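Local coordinates for scarecrow-like protein 3 (Arabidopsis thaliana, PDB 6KPB) that probably acts as a transcription factor in plant development and binds zinc finger proteins of the IDD group, JACKDAW/IDD10 among them, at residues L258-F263 with M346-Q351; I170-S175 with L252-V257. All coordinates share one frame; numbering follows the deposited sequence.

Contact 1: residues L258-F263 with M346-Q351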
# COMPACT_ATOMS: atom_id res chain seq x y z
N LEU A 258 19.73 12.13 13.34
CA LEU A 258 18.30 12.39 13.20
C LEU A 258 17.45 11.55 14.16
O LEU A 258 16.32 11.18 13.83
CB LEU A 258 17.83 12.17 11.76
CG LEU A 258 18.57 12.91 10.65
CD1 LEU A 258 17.87 12.71 9.31
CD2 LEU A 258 18.70 14.39 10.98
N GLN A 259 17.98 11.25 15.35
CA GLN A 259 17.27 10.41 16.30
C GLN A 259 16.90 11.11 17.60
O GLN A 259 16.00 10.63 18.29
CB GLN A 259 18.10 9.17 16.64
CG GLN A 259 18.39 8.28 15.44
CD GLN A 259 17.14 7.96 14.64
OE1 GLN A 259 16.14 7.50 15.19
NE2 GLN A 259 17.19 8.22 13.34
N LEU A 260 17.55 12.22 17.95
CA LEU A 260 17.33 12.82 19.26
C LEU A 260 15.94 13.44 19.36
O LEU A 260 15.28 13.33 20.40
CB LEU A 260 18.40 13.87 19.55
CG LEU A 260 18.91 13.89 20.99
CD1 LEU A 260 19.41 12.51 21.39
CD2 LEU A 260 20.02 14.93 21.15
N HIS A 261 15.46 14.08 18.28
CA HIS A 261 14.15 14.72 18.32
C HIS A 261 13.02 13.72 18.53
O HIS A 261 11.91 14.12 18.90
CB HIS A 261 13.92 15.52 17.03
CG HIS A 261 13.84 14.68 15.80
ND1 HIS A 261 14.82 14.67 14.84
CD2 HIS A 261 12.88 13.82 15.36
CE1 HIS A 261 14.49 13.84 13.86
NE2 HIS A 261 13.31 13.31 14.16
N THR A 262 13.28 12.43 18.30
CA THR A 262 12.27 11.41 18.53
C THR A 262 11.78 11.42 19.98
O THR A 262 10.60 11.20 20.25
CB THR A 262 12.84 10.03 18.15
OG1 THR A 262 12.82 9.88 16.73
CG2 THR A 262 12.04 8.91 18.79
N PHE A 263 12.69 11.69 20.92
CA PHE A 263 12.36 11.59 22.34
C PHE A 263 11.54 12.77 22.86
O PHE A 263 11.14 12.74 24.03
CB PHE A 263 13.64 11.46 23.16
CG PHE A 263 14.38 10.17 22.93
CD1 PHE A 263 15.31 10.06 21.91
CD2 PHE A 263 14.14 9.07 23.74
CE1 PHE A 263 15.98 8.88 21.70
CE2 PHE A 263 14.82 7.88 23.53
CZ PHE A 263 15.74 7.79 22.51
N MET A 346 30.21 12.50 21.59
CA MET A 346 28.89 12.26 21.03
C MET A 346 28.68 13.23 19.88
O MET A 346 28.85 14.44 20.05
CB MET A 346 27.79 12.42 22.07
CG MET A 346 26.39 12.25 21.49
SD MET A 346 25.08 12.33 22.73
CE MET A 346 25.19 14.04 23.25
N VAL A 347 28.32 12.70 18.72
CA VAL A 347 28.08 13.51 17.53
C VAL A 347 26.59 13.47 17.21
O VAL A 347 25.99 12.39 17.16
CB VAL A 347 28.93 13.03 16.34
CG1 VAL A 347 30.41 13.28 16.63
CG2 VAL A 347 28.71 11.55 16.07
N VAL A 348 26.00 14.64 17.03
CA VAL A 348 24.56 14.79 16.86
C VAL A 348 24.29 15.48 15.53
O VAL A 348 24.81 16.57 15.28
CB VAL A 348 23.93 15.58 18.01
CG1 VAL A 348 22.43 15.73 17.79
CG2 VAL A 348 24.22 14.90 19.35
N THR A 349 23.49 14.84 14.68
CA THR A 349 22.99 15.44 13.46
C THR A 349 21.48 15.54 13.58
O THR A 349 20.79 14.53 13.78
CB THR A 349 23.38 14.61 12.23
OG1 THR A 349 24.81 14.56 12.12
CG2 THR A 349 22.81 15.24 10.96
N GLU A 350 20.96 16.76 13.46
CA GLU A 350 19.54 17.02 13.67
C GLU A 350 19.04 18.02 12.64
O GLU A 350 19.81 18.82 12.10
CB GLU A 350 19.27 17.55 15.08
CG GLU A 350 18.98 16.47 16.11
CD GLU A 350 17.70 15.72 15.81
OE1 GLU A 350 17.64 14.51 16.10
OE2 GLU A 350 16.76 16.34 15.28
N GLN A 351 17.73 17.97 12.38
CA GLN A 351 17.09 19.03 11.63
C GLN A 351 17.23 20.35 12.37
O GLN A 351 17.20 20.40 13.60
CB GLN A 351 15.61 18.72 11.40
CG GLN A 351 15.32 17.71 10.30
CD GLN A 351 15.31 16.28 10.81
OE1 GLN A 351 15.76 16.00 11.92
NE2 GLN A 351 14.80 15.37 10.00
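E350 OE1 is gripped by the backbone of residues 258-263. The N of H261 gives it a fairly straight bond of 3.1 Å (161°), from well above the carboxylate plane. The N of L260 adds a weak bond of 2.9 Å to the same OE1. The other oxygen serves the imidazole of H261. H261 ND1 donates to E350 OE2 at 2.6 Å, and OE2 receives it on its syn lone pair. OE2 lies at the ring edge, almost in the ring plane, while the ring and carboxylate planes stand 85° apart. H261 CG sits between the backbone N and carbonyl carbon (chi1 65°); with CG there, H261 N and ND1 both reach the same carboxylate. H261 NE2 is bonded to E414 OE1. A carboxylate at each ring nitrogen would probably favour the charged imidazolium. Replacing E350 by an alanine would probably leave H261 ND1 and the H261 and L260 N-H groups without their acceptor, and the turn less firmly tied to the strand.

A main-chain bond precedes the turn: L258 N donates to T349 O at 2.7 Å. The L258 side chain crosses that of Q351 at about a right angle, and L258 CD2 comes to 3.5 Å from Q351 OE1. L260 CD2 packs on V348 CG1 at 4.2 Å.

The contact is buried and fastens the loop after strand 251-257 to the end of strand 345-351, within the predicted PFYRE region. W422 and I426 of helix 419-428 and L335 of helix 330-340 touch L260. Beyond the strand lies 472-482, whose Y475 touches L258 and Q351.

Contact 2: residues I170-S175 with L252-V257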
# COMPACT_ATOMS: atom_id res chain seq x y z
N ILE A 170 28.94 3.39 18.80
CA ILE A 170 27.53 3.04 18.91
C ILE A 170 26.75 3.84 17.88
O ILE A 170 26.75 5.08 17.93
CB ILE A 170 26.99 3.28 20.33
CG1 ILE A 170 27.78 2.46 21.35
CG2 ILE A 170 25.51 2.95 20.40
CD1 ILE A 170 27.33 2.67 22.77
N ASP A 171 26.09 3.15 16.96
CA ASP A 171 25.29 3.77 15.91
C ASP A 171 23.82 3.59 16.27
O ASP A 171 23.30 2.47 16.23
CB ASP A 171 25.62 3.15 14.55
CG ASP A 171 24.96 3.88 13.39
OD1 ASP A 171 24.11 4.77 13.63
OD2 ASP A 171 25.29 3.56 12.23
N LEU A 172 23.16 4.70 16.61
CA LEU A 172 21.77 4.63 17.05
C LEU A 172 20.79 4.43 15.89
O LEU A 172 19.65 4.03 16.13
CB LEU A 172 21.40 5.90 17.82
CG LEU A 172 22.25 6.19 19.05
CD1 LEU A 172 21.71 7.40 19.81
CD2 LEU A 172 22.33 4.98 19.97
N ASP A 173 21.21 4.70 14.66
CA ASP A 173 20.40 4.41 13.47
C ASP A 173 21.35 3.84 12.42
O ASP A 173 21.87 4.57 11.56
CB ASP A 173 19.67 5.65 12.97
CG ASP A 173 18.83 5.37 11.73
OD1 ASP A 173 19.38 5.40 10.61
OD2 ASP A 173 17.62 5.10 11.89
N ALA A 174 21.58 2.53 12.49
CA ALA A 174 22.54 1.85 11.62
C ALA A 174 21.85 1.41 10.33
O ALA A 174 21.59 0.23 10.09
CB ALA A 174 23.17 0.68 12.36
N SER A 175 21.57 2.39 9.48
CA SER A 175 20.90 2.16 8.21
C SER A 175 21.83 2.24 7.01
O SER A 175 21.67 1.45 6.07
CB SER A 175 19.75 3.16 8.03
OG SER A 175 20.16 4.48 8.34
N LEU A 252 34.75 5.12 23.82
CA LEU A 252 33.38 5.04 23.32
C LEU A 252 33.02 6.31 22.56
O LEU A 252 33.40 7.42 22.96
CB LEU A 252 32.39 4.82 24.46
CG LEU A 252 30.96 4.45 24.08
CD1 LEU A 252 30.93 3.09 23.39
CD2 LEU A 252 30.05 4.46 25.30
N ALA A 253 32.28 6.14 21.47
CA ALA A 253 31.74 7.25 20.70
C ALA A 253 30.30 6.93 20.34
O ALA A 253 29.98 5.78 20.01
CB ALA A 253 32.56 7.52 19.43
N VAL A 254 29.43 7.94 20.40
CA VAL A 254 28.01 7.78 20.13
C VAL A 254 27.64 8.68 18.96
O VAL A 254 27.97 9.87 18.96
CB VAL A 254 27.15 8.11 21.37
CG1 VAL A 254 25.67 8.10 21.02
CG2 VAL A 254 27.44 7.13 22.50
N SER A 255 26.95 8.11 17.97
CA SER A 255 26.51 8.83 16.78
C SER A 255 24.99 8.81 16.73
O SER A 255 24.38 7.74 16.65
CB SER A 255 27.10 8.21 15.51
OG SER A 255 26.58 8.83 14.35
N SER A 256 24.39 10.00 16.75
CA SER A 256 22.93 10.15 16.75
C SER A 256 22.55 10.96 15.52
O SER A 256 22.57 12.20 15.54
CB SER A 256 22.46 10.82 18.04
OG SER A 256 21.04 10.89 18.08
N VAL A 257 22.19 10.26 14.44
CA VAL A 257 21.82 10.89 13.18
C VAL A 257 20.29 10.94 13.12
O VAL A 257 19.64 9.92 12.89
CB VAL A 257 22.41 10.14 11.98
CG1 VAL A 257 21.93 10.77 10.68
CG2 VAL A 257 23.93 10.16 12.05
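I170 turns CG1 beside its backbone N (chi1 -59°), and an extended chi2 carries CD1 outward to L252. L252 keeps CG anti to its own N (chi1 -169°). The two side chains then meet obliquely, CD1 to CD1 at 3.7 Å. L172 follows just past the strand end. Its CD1 packs on S256 CB at 3.9 Å and on V254 CG1 at 4.2 Å.

The backbones run parallel, with I170 beside V254 and D171 beside S255. I170 and D171 belong to the predicted VHIID motif of GRAS proteins. I170 N donates to A253 O at 2.9 Å, and S255 N to I170 O. L172 N reaches S255 O at 3.3 Å. The strand 166-171 then breaks into a turn. D171 OD1 takes the N of D173 at 3.1 Å, an Asx turn. S175 OG donates to D173 OD1.

I170 and V254 point to one face of the sheet, D171 and S255 to the other. On the second face helix 178-189 supplies polar partners: W180 NE1 bonds to D171 OD2, and Q179 NE2 to S255 OG. The chemistry therefore differs by face. Apolar packing joins the strands on one side, while on the other the buried carboxylate and hydroxyl are tied to the helix.

Strand 251-257 joins the two contacts. In contact 2 it pairs with strand 166-171 on one side. On its other edge it pairs with strand 345-351 of contact 1, where V347 N lies 2.9 Å from V254 O and V347 O lies 2.9 Å from S256 N, both probable hydrogen bonds. The chain passes directly from this strand into loop 258-263. The centres of contact 1 and contact 2 are about 10 Å apart. The loops after the two strands also approach each other: Q259 NE2 packs 3.5 Å from D173 OD2. Three adjacent parallel strands of the sheet are thus tied together, consistent with the Rossmann-like fold of the GRAS domain.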